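Local coordinates for protein group II chitinase (Ostrinia furnacalis, PDB 6JAV) that probably hydrolyses internal linkages of chitin, the present chain being its catalytic domain 1, a family 18 glycosyl hydrolase domain, crystallised with an inhibitor, at residues H110-L115 against K162-S167; M248-Q253 against N366-E371; S297-V302 against Q318-D323. All blocks are in the same frame, centred on the assembly; numbering follows the deposited sequence.

Contact 2 is the core contact, buried between strand 244-257 and helix 363-373, whereas contacts 1 and 3 are partly buried and lie on opposite sides of the chain's centre. No hydrogen bond crosses between the two segments of any contact. Contact 1 uses a valine, a leucine and the methylenes of a lysine whose charge is paired close by; contact 2 packs two methionine ends on the longer branch of an isoleucine; contact 3 sets a tryptophan ring against a strand. Contacts 2 and 3 are neighbours, their centres about 17 Å apart: strands 244-257 and 318-321 run side by side, with Q253 O 3.0 Å from S321 N in a probable hydrogen bond. Contact 1 touches neither.

Contact 1. Residues H110-L115 against K162-S167; sequences HAVAFL and KGLLLS
No flat group takes part where V112 meets K162 and L164; the contact is made by aliphatic chains. The nearby ring of F114 points off another side of helix 101-118, toward L81 and Y118. V112 does the touching with one methyl. Its CG1 lies anti to the backbone N (chi1 -176°), which carries that methyl out from the helix toward the turn that follows helix 143-159. There CG1 meets K162 CD at 3.7 Å and K162 CE at 3.9 Å, the two side chains crossing obliquely, and it also approaches L164 CD1 at 4.1 Å. One turn along the helix, L115 CD1 comes within 4.8 Å of L164 CD1, a looser approach.

The lysine plays a double part. Its chain runs nearly extended until CE, then bends at the last torsion (chi4 -69°), turning the ammonium aside from the valine and into a salt bridge with E116 of the same helix as V112. The methylenes thus lie over V112 while the charge is paired at an exposed position. Helix 143-159 packs beside both segments: its L159 touches V112, L115 and L164, and its V158 touches V112.

G163, with positive phi (74°), is the C-prime residue of a Schellman motif: L164 N bonds back to L159 O, closing helix 143-159 and sending the chain inward to strand 165-170. Past that turn, L165 and S167 form backbone bonds with strand 122-126 or the loop just before it. Successive helices packed outside parallel strands are the architecture of the (β/α)8 TIM barrel of family 18; this contact lies at the end of the barrel where strand 165-170 begins.

Contact 2. Residues M248-Q253 against N366-E371; sequences MPMYGQ and NAIKTE
I368, M248 and M250 make the whole of this contact, which belongs to the TIM barrel of family 18: a residue of helix 363-373 packs inward on strand 244-257 of the barrel wall. I368 has the most surface buried, and it reaches in with its longer branch. CG1 stands anti to the carbonyl carbon and the chain is then extended (chi2 169°), so that CD1 projects from the helix and is met tip to tip by both methionine ends.

M248 comes from the strand. Its chain is extended as far as SD and turns at the last torsion (chi3 -79°), so that both sulfur and methyl border the isoleucine: SD is 4.0 Å from I368 CD1 and 4.1 Å from I368 CG1. M250 arrives by a more folded route. Its CB does not point at the helix, but bends at chi2 and at chi3 (93°) bring CE round toward the isoleucine. It sits where strand 244-257 is interrupted, and its backbone bonds with W346 and Y287.

No hydrogen bond crosses the interface; it is apolar packing of methyls, a methylene and a thioether sulfur. Isoleucines of neighbouring elements add to the cluster: I345 of strand 342-346 touches both M250 and I368, I328 of helix 325-337 packs on I368, and I335 of that helix on M248. Further along strand 244-257, Y251 OH and Q253 NE2 both bond OD1 of D199, a residue of the inhibitor pocket, and the Y251 ring stacks on F284, which also lines it; the M250 side chain itself is about 11 Å from the inhibitor. The tightest approach across the contact is between two methyls, M248 CE and I368 CD1, 3.8 Å apart, with M250 CE 4.2 Å from that same I368 CD1.

Contact 3. Residues S297-V302 against Q318-D323; sequences SGWTVV and QWVSFD
W299 and W319, whose CA atoms stand 9.0 Å apart, belong to two extended segments that do not pair directly: strand 312-315 is antiparallel to both and bridges them. G298, at positive phi (71°), turns the chain after helix 287-296, and W299 then swings its indole toward strand 318-321. The six-membered part of the indole does the touching, its CH2 lying 3.5 Å from Q318 CB and its CZ3 3.8 Å from V320 CG1. Both partners come obliquely to the ring. At the ring's edge, in its plane, sits S297 O, which also accepts a bond from K315.

These strands form part of the α/β insertion that many family 18 chitinases carry on the TIM barrel, between its seventh strand and seventh helix. The side chain of Q318 meets the indole through CB: the chain bends at chi2 and leads the amide away, its plane 75° from the ring, so that OE1 can bond E274 N and NE2 T256 OG1. V320 puts CG1 between the backbone N and the carbonyl carbon (chi1 64°), which directs that methyl at the tryptophan. W319 points to the other side, stacking on Y312 and bonding H263 O through NE1. Farther along, F322 CZ is 5.0 Å from V301 CG1, with I294 of helix 287-296 touching both residues.

Contact 1. Residues H110-L115 against K162-S167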
ATOM      1  N   HIS A 110      -5.159  13.864  21.408  1.00 12.49           N
ATOM      2  CA  HIS A 110      -4.351  14.759  20.589  1.00 12.86           C
ATOM      3  C   HIS A 110      -4.498  14.424  19.105  1.00 12.10           C
ATOM      4  O   HIS A 110      -4.539  15.330  18.264  1.00 13.30           O
ATOM      5  CB  HIS A 110      -2.898  14.679  21.024  1.00 13.28           C
ATOM      6  CG  HIS A 110      -1.974  15.414  20.108  1.00 19.99           C
ATOM      7  ND1 HIS A 110      -1.525  14.875  18.919  1.00 21.99           N
ATOM      8  CD2 HIS A 110      -1.442  16.659  20.187  1.00 27.53           C
ATOM      9  CE1 HIS A 110      -0.736  15.749  18.316  1.00 23.91           C
ATOM     10  NE2 HIS A 110      -0.681  16.843  19.059  1.00 23.09           N
ATOM     11  N   ALA A 111      -4.566  13.131  18.766  1.00 12.64           N
ATOM     12  CA  ALA A 111      -4.661  12.737  17.357  1.00 12.59           C
ATOM     13  C   ALA A 111      -5.936  13.271  16.725  1.00 13.61           C
ATOM     14  O   ALA A 111      -5.907  13.783  15.598  1.00 12.25           O
ATOM     15  CB  ALA A 111      -4.580  11.210  17.224  1.00 12.68           C
ATOM     16  N   VAL A 112      -7.062  13.176  17.426  1.00 12.61           N
ATOM     17  CA  VAL A 112      -8.311  13.676  16.863  1.00 12.19           C
ATOM     18  C   VAL A 112      -8.256  15.189  16.678  1.00 12.96           C
ATOM     19  O   VAL A 112      -8.688  15.716  15.638  1.00 13.30           O
ATOM     20  CB  VAL A 112      -9.506  13.192  17.695  1.00 16.67           C
ATOM     21  CG1 VAL A 112     -10.799  13.648  17.043  1.00 20.47           C
ATOM     22  CG2 VAL A 112      -9.460  11.670  17.776  1.00 21.46           C
ATOM     23  N   ALA A 113      -7.663  15.904  17.641  1.00 12.93           N
ATOM     24  CA  ALA A 113      -7.502  17.356  17.490  1.00 14.19           C
ATOM     25  C   ALA A 113      -6.628  17.692  16.286  1.00 14.25           C
ATOM     26  O   ALA A 113      -6.901  18.654  15.558  1.00 15.67           O
ATOM     27  CB  ALA A 113      -6.902  17.945  18.769  1.00 15.86           C
ATOM     28  N   PHE A 114      -5.586  16.891  16.057  1.00 13.57           N
ATOM     29  CA  PHE A 114      -4.696  17.083  14.913  1.00 12.24           C
ATOM     30  C   PHE A 114      -5.469  16.939  13.605  1.00 14.44           C
ATOM     31  O   PHE A 114      -5.379  17.799  12.718  1.00 12.99           O
ATOM     32  CB  PHE A 114      -3.580  16.037  15.019  1.00 13.39           C
ATOM     33  CG  PHE A 114      -2.395  16.261  14.107  1.00 13.52           C
ATOM     34  CD1 PHE A 114      -2.437  15.874  12.776  1.00 13.72           C
ATOM     35  CD2 PHE A 114      -1.213  16.797  14.601  1.00 17.36           C
ATOM     36  CE1 PHE A 114      -1.317  16.042  11.941  1.00 15.89           C
ATOM     37  CE2 PHE A 114      -0.106  16.977  13.770  1.00 19.44           C
ATOM     38  CZ  PHE A 114      -0.158  16.585  12.439  1.00 13.74           C
ATOM     39  N   LEU A 115      -6.245  15.859  13.471  1.00 11.49           N
ATOM     40  CA  LEU A 115      -7.056  15.656  12.272  1.00 12.46           C
ATOM     41  C   LEU A 115      -8.002  16.823  12.041  1.00 13.57           C
ATOM     42  O   LEU A 115      -8.133  17.315  10.914  1.00 13.42           O
ATOM     43  CB  LEU A 115      -7.882  14.380  12.402  1.00 12.74           C
ATOM     44  CG  LEU A 115      -7.124  13.071  12.514  1.00 13.28           C
ATOM     45  CD1 LEU A 115      -8.114  11.955  12.698  1.00 15.34           C
ATOM     46  CD2 LEU A 115      -6.206  12.804  11.283  1.00 11.38           C
ATOM     47  N   LYS A 162     -17.780  11.782  15.996  1.00 18.12           N
ATOM     48  CA  LYS A 162     -17.532  12.967  15.193  1.00 18.95           C
ATOM     49  C   LYS A 162     -17.711  12.726  13.699  1.00 15.75           C
ATOM     50  O   LYS A 162     -17.496  13.654  12.910  1.00 21.56           O
ATOM     51  CB  LYS A 162     -16.120  13.480  15.445  1.00 19.41           C
ATOM     52  CG  LYS A 162     -15.907  13.940  16.869  1.00 24.01           C
ATOM     53  CD  LYS A 162     -14.430  14.105  17.160  1.00 26.52           C
ATOM     54  CE  LYS A 162     -14.199  14.861  18.442  1.00 29.87           C
ATOM     55  NZ  LYS A 162     -14.619  16.268  18.276  1.00 31.68           N
ATOM     56  N   GLY A 163     -18.098  11.522  13.293  1.00 16.42           N
ATOM     57  CA  GLY A 163     -18.245  11.246  11.878  1.00 15.21           C
ATOM     58  C   GLY A 163     -16.932  11.094  11.137  1.00 16.73           C
ATOM     59  O   GLY A 163     -16.888  11.286   9.917  1.00 19.14           O
ATOM     60  N   LEU A 164     -15.858  10.782  11.852  1.00 13.35           N
ATOM     61  CA  LEU A 164     -14.528  10.657  11.260  1.00 12.75           C
ATOM     62  C   LEU A 164     -14.235   9.180  11.036  1.00 12.11           C
ATOM     63  O   LEU A 164     -14.743   8.308  11.753  1.00 13.41           O
ATOM     64  CB  LEU A 164     -13.474  11.278  12.173  1.00 13.51           C
ATOM     65  CG  LEU A 164     -13.616  12.808  12.338  1.00 13.51           C
ATOM     66  CD1 LEU A 164     -12.696  13.320  13.431  1.00 16.53           C
ATOM     67  CD2 LEU A 164     -13.295  13.492  10.997  1.00 19.24           C
ATOM     68  N   LEU A 165     -13.426   8.902  10.013  1.00 10.79           N
ATOM     69  CA  LEU A 165     -13.127   7.547   9.570  1.00 10.55           C
ATOM     70  C   LEU A 165     -11.890   6.997  10.270  1.00 10.10           C
ATOM     71  O   LEU A 165     -10.993   7.741  10.692  1.00 10.19           O
ATOM     72  CB  LEU A 165     -12.887   7.533   8.060  1.00 11.86           C
ATOM     73  CG  LEU A 165     -14.094   8.026   7.237  1.00 12.80           C
ATOM     74  CD1 LEU A 165     -13.721   8.321   5.800  1.00 14.77           C
ATOM     75  CD2 LEU A 165     -15.226   6.984   7.309  1.00 14.03           C
ATOM     76  N   LEU A 166     -11.853   5.678  10.407  1.00 10.10           N
ATOM     77  CA  LEU A 166     -10.689   4.990  10.940  1.00  8.70           C
ATOM     78  C   LEU A 166     -10.433   3.758  10.087  1.00  8.87           C
ATOM     79  O   LEU A 166     -11.338   2.949   9.875  1.00 10.52           O
ATOM     80  CB  LEU A 166     -10.924   4.583  12.413  1.00  9.28           C
ATOM     81  CG  LEU A 166      -9.733   3.900  13.069  1.00  8.90           C
ATOM     82  CD1 LEU A 166      -8.517   4.839  13.158  1.00 12.76           C
ATOM     83  CD2 LEU A 166     -10.114   3.349  14.457  1.00 10.54           C
ATOM     84  N   SER A 167      -9.217   3.632   9.566  1.00  8.49           N
ATOM     85  CA  SER A 167      -8.847   2.514   8.702  1.00  8.94           C
ATOM     86  C   SER A 167      -7.453   2.054   9.080  1.00  9.07           C
ATOM     87  O   SER A 167      -6.756   2.704   9.859  1.00  8.88           O
ATOM     88  CB  SER A 167      -8.887   2.903   7.219  1.00 10.88           C
ATOM     89  OG  SER A 167      -8.083   4.056   6.988  1.00 10.34           O
TER

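Contact 2. Residues M248-Q253 against N366-E371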
ATOM      1  N   MET A 248      -2.955  -3.006  -4.669  1.00  9.25           N
ATOM      2  CA  MET A 248      -2.313  -3.293  -5.934  1.00  8.85           C
ATOM      3  C   MET A 248      -1.105  -2.372  -6.100  1.00  9.87           C
ATOM      4  O   MET A 248      -1.205  -1.148  -5.849  1.00  9.92           O
ATOM      5  CB  MET A 248      -3.324  -3.139  -7.070  1.00 11.45           C
ATOM      6  CG  MET A 248      -4.427  -4.310  -7.143  1.00 12.57           C
ATOM      7  SD  MET A 248      -5.761  -3.785  -8.198  1.00 15.61           S
ATOM      8  CE  MET A 248      -6.652  -2.736  -7.071  1.00 15.19           C
ATOM      9  N   PRO A 249       0.054  -2.917  -6.466  1.00  9.15           N
ATOM     10  CA  PRO A 249       1.290  -2.114  -6.573  1.00 10.53           C
ATOM     11  C   PRO A 249       1.401  -1.401  -7.916  1.00 10.23           C
ATOM     12  O   PRO A 249       1.207  -1.997  -8.983  1.00 10.53           O
ATOM     13  CB  PRO A 249       2.405  -3.162  -6.429  1.00 10.73           C
ATOM     14  CG  PRO A 249       1.803  -4.408  -7.059  1.00 10.62           C
ATOM     15  CD  PRO A 249       0.291  -4.354  -6.745  1.00  9.56           C
ATOM     16  N   MET A 250       1.744  -0.114  -7.855  1.00  8.01           N
ATOM     17  CA  MET A 250       2.062   0.685  -9.034  1.00  8.87           C
ATOM     18  C   MET A 250       3.558   0.712  -9.300  1.00 10.68           C
ATOM     19  O   MET A 250       4.086   1.705  -9.840  1.00 10.80           O
ATOM     20  CB  MET A 250       1.557   2.127  -8.838  1.00  9.86           C
ATOM     21  CG  MET A 250       0.054   2.239  -8.432  1.00 10.34           C
ATOM     22  SD  MET A 250      -1.146   1.907  -9.726  1.00 11.46           S
ATOM     23  CE  MET A 250      -1.462   0.149  -9.469  1.00 11.93           C
ATOM     24  N   TYR A 251       4.270  -0.306  -8.835  1.00  9.96           N
ATOM     25  CA  TYR A 251       5.719  -0.369  -8.894  1.00  9.75           C
ATOM     26  C   TYR A 251       6.123  -1.836  -8.966  1.00 10.12           C
ATOM     27  O   TYR A 251       5.299  -2.750  -8.807  1.00 10.78           O
ATOM     28  CB  TYR A 251       6.347   0.283  -7.636  1.00  9.83           C
ATOM     29  CG  TYR A 251       6.001  -0.501  -6.380  1.00 10.69           C
ATOM     30  CD1 TYR A 251       4.808  -0.268  -5.706  1.00 11.42           C
ATOM     31  CD2 TYR A 251       6.857  -1.496  -5.906  1.00 10.09           C
ATOM     32  CE1 TYR A 251       4.459  -1.015  -4.573  1.00 12.02           C
ATOM     33  CE2 TYR A 251       6.519  -2.267  -4.805  1.00 11.74           C
ATOM     34  CZ  TYR A 251       5.314  -2.001  -4.146  1.00 12.13           C
ATOM     35  OH  TYR A 251       4.968  -2.732  -3.027  1.00 16.82           O
ATOM     36  N   GLY A 252       7.416  -2.047  -9.180  1.00  9.73           N
ATOM     37  CA  GLY A 252       7.963  -3.382  -9.187  1.00 10.32           C
ATOM     38  C   GLY A 252       9.103  -3.538  -8.205  1.00 10.13           C
ATOM     39  O   GLY A 252       9.719  -2.570  -7.756  1.00 11.11           O
ATOM     40  N   GLN A 253       9.360  -4.803  -7.854  1.00 11.19           N
ATOM     41  CA  GLN A 253      10.544  -5.179  -7.100  1.00 10.84           C
ATOM     42  C   GLN A 253      11.629  -5.601  -8.078  1.00 11.92           C
ATOM     43  O   GLN A 253      11.386  -6.419  -8.982  1.00 12.24           O
ATOM     44  CB  GLN A 253      10.236  -6.326  -6.135  1.00 11.88           C
ATOM     45  CG  GLN A 253       9.372  -5.893  -4.944  1.00 11.73           C
ATOM     46  CD  GLN A 253      10.140  -5.140  -3.861  1.00 14.29           C
ATOM     47  OE1 GLN A 253      11.380  -5.174  -3.791  1.00 15.45           O
ATOM     48  NE2 GLN A 253       9.398  -4.457  -2.983  1.00 15.97           N
ATOM     49  N   ASN A 366      -6.226   4.008 -14.286  1.00 10.56           N
ATOM     50  CA  ASN A 366      -7.394   4.004 -15.172  1.00 11.46           C
ATOM     51  C   ASN A 366      -7.900   2.592 -15.454  1.00 14.59           C
ATOM     52  O   ASN A 366      -9.109   2.387 -15.605  1.00 14.26           O
ATOM     53  CB  ASN A 366      -7.101   4.742 -16.477  1.00 11.63           C
ATOM     54  CG  ASN A 366      -7.431   6.199 -16.382  1.00 13.99           C
ATOM     55  OD1 ASN A 366      -8.606   6.576 -16.268  1.00 16.78           O
ATOM     56  ND2 ASN A 366      -6.401   7.050 -16.426  1.00 14.14           N
ATOM     57  N   ALA A 367      -6.997   1.620 -15.576  1.00 11.62           N
ATOM     58  CA  ALA A 367      -7.444   0.236 -15.780  1.00 14.48           C
ATOM     59  C   ALA A 367      -8.267  -0.244 -14.587  1.00 13.24           C
ATOM     60  O   ALA A 367      -9.296  -0.914 -14.760  1.00 14.08           O
ATOM     61  CB  ALA A 367      -6.242  -0.685 -16.013  1.00 14.48           C
ATOM     62  N   ILE A 368      -7.841   0.101 -13.371  1.00 12.11           N
ATOM     63  CA  ILE A 368      -8.609  -0.264 -12.182  1.00 13.16           C
ATOM     64  C   ILE A 368      -9.987   0.376 -12.215  1.00 13.56           C
ATOM     65  O   ILE A 368     -11.005  -0.294 -11.985  1.00 13.27           O
ATOM     66  CB  ILE A 368      -7.848   0.125 -10.899  1.00 11.09           C
ATOM     67  CG1 ILE A 368      -6.531  -0.636 -10.770  1.00 12.12           C
ATOM     68  CG2 ILE A 368      -8.751  -0.115  -9.657  1.00 11.76           C
ATOM     69  CD1 ILE A 368      -5.612  -0.113  -9.669  1.00 11.60           C
ATOM     70  N   LYS A 369     -10.044   1.695 -12.456  1.00 11.76           N
ATOM     71  CA  LYS A 369     -11.320   2.399 -12.480  1.00 12.14           C
ATOM     72  C   LYS A 369     -12.264   1.785 -13.505  1.00 13.80           C
ATOM     73  O   LYS A 369     -13.440   1.517 -13.207  1.00 15.19           O
ATOM     74  CB  LYS A 369     -11.082   3.887 -12.778  1.00 13.05           C
ATOM     75  CG  LYS A 369     -12.362   4.621 -13.100  1.00 13.40           C
ATOM     76  CD  LYS A 369     -12.053   6.086 -13.336  1.00 17.80           C
ATOM     77  CE  LYS A 369     -13.308   6.871 -13.699  1.00 23.57           C
ATOM     78  NZ  LYS A 369     -12.959   8.291 -14.006  1.00 34.10           N
ATOM     79  N   THR A 370     -11.767   1.563 -14.721  1.00 13.93           N
ATOM     80  CA  THR A 370     -12.631   1.053 -15.778  1.00 14.17           C
ATOM     81  C   THR A 370     -13.170  -0.325 -15.422  1.00 15.30           C
ATOM     82  O   THR A 370     -14.360  -0.608 -15.630  1.00 16.46           O
ATOM     83  CB  THR A 370     -11.854   1.006 -17.083  1.00 16.36           C
ATOM     84  OG1 THR A 370     -11.544   2.349 -17.463  1.00 18.60           O
ATOM     85  CG2 THR A 370     -12.694   0.339 -18.186  1.00 19.98           C
ATOM     86  N   GLU A 371     -12.323  -1.186 -14.853  1.00 12.79           N
ATOM     87  CA  GLU A 371     -12.802  -2.514 -14.496  1.00 13.74           C
ATOM     88  C   GLU A 371     -13.775  -2.470 -13.318  1.00 16.14           C
ATOM     89  O   GLU A 371     -14.771  -3.204 -13.307  1.00 17.52           O
ATOM     90  CB  GLU A 371     -11.625  -3.456 -14.270  1.00 15.16           C
ATOM     91  CG  GLU A 371     -12.022  -4.951 -14.264  1.00 20.28           C
ATOM     92  CD  GLU A 371     -12.664  -5.429 -15.581  1.00 26.88           C
ATOM     93  OE1 GLU A 371     -12.110  -5.159 -16.668  1.00 29.16           O
ATOM     94  OE2 GLU A 371     -13.719  -6.094 -15.527  1.00 34.30           O
TER

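Contact 3. Residues S297-V302 against Q318-D323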
ATOM      1  N   SER A 297      14.373   0.651 -23.918  1.00 15.28           N
ATOM      2  CA  SER A 297      15.658   0.040 -23.610  1.00 14.95           C
ATOM      3  C   SER A 297      15.692  -1.457 -23.881  1.00 14.13           C
ATOM      4  O   SER A 297      16.641  -2.122 -23.457  1.00 19.68           O
ATOM      5  CB  SER A 297      16.101   0.346 -22.180  1.00 19.98           C
ATOM      6  OG  SER A 297      16.267   1.746 -22.020  1.00 21.16           O
ATOM      7  N   GLY A 298      14.678  -2.004 -24.542  1.00 18.35           N
ATOM      8  CA  GLY A 298      14.745  -3.384 -24.992  1.00 20.07           C
ATOM      9  C   GLY A 298      14.669  -4.449 -23.920  1.00 21.90           C
ATOM     10  O   GLY A 298      15.141  -5.573 -24.143  1.00 23.52           O
ATOM     11  N   TRP A 299      14.099  -4.156 -22.754  1.00 16.72           N
ATOM     12  CA  TRP A 299      13.976  -5.215 -21.760  1.00 14.11           C
ATOM     13  C   TRP A 299      12.975  -6.249 -22.263  1.00 14.90           C
ATOM     14  O   TRP A 299      11.982  -5.911 -22.912  1.00 19.60           O
ATOM     15  CB  TRP A 299      13.499  -4.650 -20.420  1.00 13.90           C
ATOM     16  CG  TRP A 299      14.544  -3.864 -19.649  1.00 14.51           C
ATOM     17  CD1 TRP A 299      15.451  -2.974 -20.166  1.00 14.49           C
ATOM     18  CD2 TRP A 299      14.783  -3.894 -18.241  1.00 14.36           C
ATOM     19  NE1 TRP A 299      16.225  -2.453 -19.169  1.00 15.51           N
ATOM     20  CE2 TRP A 299      15.835  -2.994 -17.975  1.00 14.83           C
ATOM     21  CE3 TRP A 299      14.209  -4.603 -17.170  1.00 15.94           C
ATOM     22  CZ2 TRP A 299      16.333  -2.776 -16.687  1.00 14.84           C
ATOM     23  CZ3 TRP A 299      14.697  -4.378 -15.894  1.00 14.88           C
ATOM     24  CH2 TRP A 299      15.751  -3.472 -15.665  1.00 15.76           C
ATOM     25  N   THR A 300      13.242  -7.515 -21.961  1.00 15.76           N
ATOM     26  CA  THR A 300      12.400  -8.614 -22.424  1.00 15.92           C
ATOM     27  C   THR A 300      11.333  -8.893 -21.370  1.00 14.32           C
ATOM     28  O   THR A 300      11.654  -8.986 -20.186  1.00 15.81           O
ATOM     29  CB  THR A 300      13.269  -9.856 -22.604  1.00 22.11           C
ATOM     30  OG1 THR A 300      14.326  -9.565 -23.532  1.00 22.35           O
ATOM     31  CG2 THR A 300      12.431 -11.001 -23.137  1.00 20.56           C
ATOM     32  N   VAL A 301      10.085  -9.048 -21.808  1.00 14.76           N
ATOM     33  CA  VAL A 301       8.940  -9.232 -20.914  1.00 14.81           C
ATOM     34  C   VAL A 301       8.494 -10.687 -20.974  1.00 16.77           C
ATOM     35  O   VAL A 301       8.352 -11.246 -22.068  1.00 19.12           O
ATOM     36  CB  VAL A 301       7.787  -8.305 -21.311  1.00 17.23           C
ATOM     37  CG1 VAL A 301       6.589  -8.548 -20.420  1.00 17.04           C
ATOM     38  CG2 VAL A 301       8.256  -6.852 -21.244  1.00 17.58           C
ATOM     39  N   VAL A 302       8.263 -11.298 -19.812  1.00 15.46           N
ATOM     40  CA  VAL A 302       7.691 -12.645 -19.734  1.00 14.60           C
ATOM     41  C   VAL A 302       6.355 -12.543 -19.003  1.00 14.08           C
ATOM     42  O   VAL A 302       6.314 -12.092 -17.849  1.00 14.64           O
ATOM     43  CB  VAL A 302       8.624 -13.620 -19.009  1.00 16.20           C
ATOM     44  CG1 VAL A 302       7.972 -15.012 -18.876  1.00 16.49           C
ATOM     45  CG2 VAL A 302       9.996 -13.701 -19.712  1.00 17.81           C
ATOM     46  N   GLN A 318      19.742  -7.374 -14.728  1.00 17.91           N
ATOM     47  CA  GLN A 318      18.658  -6.685 -14.033  1.00 16.69           C
ATOM     48  C   GLN A 318      17.332  -7.370 -14.337  1.00 15.96           C
ATOM     49  O   GLN A 318      17.076  -7.770 -15.475  1.00 15.34           O
ATOM     50  CB  GLN A 318      18.587  -5.236 -14.492  1.00 14.73           C
ATOM     51  CG  GLN A 318      19.843  -4.455 -14.120  1.00 17.46           C
ATOM     52  CD  GLN A 318      20.055  -4.422 -12.626  1.00 18.32           C
ATOM     53  OE1 GLN A 318      19.248  -3.852 -11.884  1.00 18.27           O
ATOM     54  NE2 GLN A 318      21.125  -5.052 -12.160  1.00 20.00           N
ATOM     55  N   TRP A 319      16.478  -7.494 -13.311  1.00 14.29           N
ATOM     56  CA  TRP A 319      15.232  -8.251 -13.430  1.00 13.52           C
ATOM     57  C   TRP A 319      14.193  -7.572 -12.536  1.00 10.40           C
ATOM     58  O   TRP A 319      14.515  -7.217 -11.397  1.00 13.28           O
ATOM     59  CB  TRP A 319      15.519  -9.674 -12.921  1.00 14.74           C
ATOM     60  CG  TRP A 319      14.529 -10.775 -13.184  1.00 14.88           C
ATOM     61  CD1 TRP A 319      14.641 -11.786 -14.127  1.00 16.43           C
ATOM     62  CD2 TRP A 319      13.354 -11.080 -12.419  1.00 13.35           C
ATOM     63  NE1 TRP A 319      13.580 -12.660 -14.013  1.00 15.84           N
ATOM     64  CE2 TRP A 319      12.776 -12.250 -12.976  1.00 15.31           C
ATOM     65  CE3 TRP A 319      12.708 -10.454 -11.331  1.00 13.43           C
ATOM     66  CZ2 TRP A 319      11.601 -12.816 -12.478  1.00 13.24           C
ATOM     67  CZ3 TRP A 319      11.539 -11.028 -10.823  1.00 14.01           C
ATOM     68  CH2 TRP A 319      10.992 -12.188 -11.404  1.00 14.63           C
ATOM     69  N   VAL A 320      12.969  -7.381 -13.031  1.00 11.15           N
ATOM     70  CA  VAL A 320      11.944  -6.687 -12.233  1.00 11.24           C
ATOM     71  C   VAL A 320      10.597  -7.369 -12.419  1.00 11.48           C
ATOM     72  O   VAL A 320      10.233  -7.756 -13.530  1.00 12.36           O
ATOM     73  CB  VAL A 320      11.889  -5.186 -12.609  1.00 11.01           C
ATOM     74  CG1 VAL A 320      11.463  -4.987 -14.053  1.00 11.84           C
ATOM     75  CG2 VAL A 320      10.950  -4.410 -11.642  1.00 12.67           C
ATOM     76  N   SER A 321       9.841  -7.522 -11.323  1.00 10.52           N
ATOM     77  CA  SER A 321       8.486  -8.058 -11.424  1.00  9.52           C
ATOM     78  C   SER A 321       7.493  -6.978 -11.024  1.00  9.51           C
ATOM     79  O   SER A 321       7.784  -6.163 -10.143  1.00 10.93           O
ATOM     80  CB  SER A 321       8.308  -9.295 -10.534  1.00 10.65           C
ATOM     81  OG  SER A 321       8.575  -8.992  -9.181  1.00 11.03           O
ATOM     82  N   PHE A 322       6.329  -6.971 -11.673  1.00  8.90           N
ATOM     83  CA  PHE A 322       5.421  -5.828 -11.582  1.00  9.73           C
ATOM     84  C   PHE A 322       4.054  -6.217 -12.129  1.00  9.62           C
ATOM     85  O   PHE A 322       3.859  -7.309 -12.679  1.00 10.37           O
ATOM     86  CB  PHE A 322       6.002  -4.613 -12.341  1.00  9.54           C
ATOM     87  CG  PHE A 322       6.084  -4.815 -13.824  1.00  9.74           C
ATOM     88  CD1 PHE A 322       7.117  -5.580 -14.372  1.00 11.17           C
ATOM     89  CD2 PHE A 322       5.116  -4.303 -14.676  1.00  9.95           C
ATOM     90  CE1 PHE A 322       7.194  -5.796 -15.758  1.00 11.32           C
ATOM     91  CE2 PHE A 322       5.203  -4.513 -16.084  1.00 12.22           C
ATOM     92  CZ  PHE A 322       6.244  -5.277 -16.592  1.00 11.59           C
ATOM     93  N   ASP A 323       3.091  -5.313 -11.965  1.00 10.83           N
ATOM     94  CA  ASP A 323       1.759  -5.515 -12.520  1.00  9.89           C
ATOM     95  C   ASP A 323       1.555  -4.649 -13.763  1.00 12.93           C
ATOM     96  O   ASP A 323       1.880  -3.453 -13.765  1.00 13.28           O
ATOM     97  CB  ASP A 323       0.683  -5.161 -11.481  1.00 11.56           C
ATOM     98  CG  ASP A 323       0.431  -6.279 -10.471  1.00 14.09           C
ATOM     99  OD1 ASP A 323       1.147  -7.310 -10.490  1.00 13.53           O
ATOM    100  OD2 ASP A 323      -0.505  -6.106  -9.639  1.00 13.58           O
TER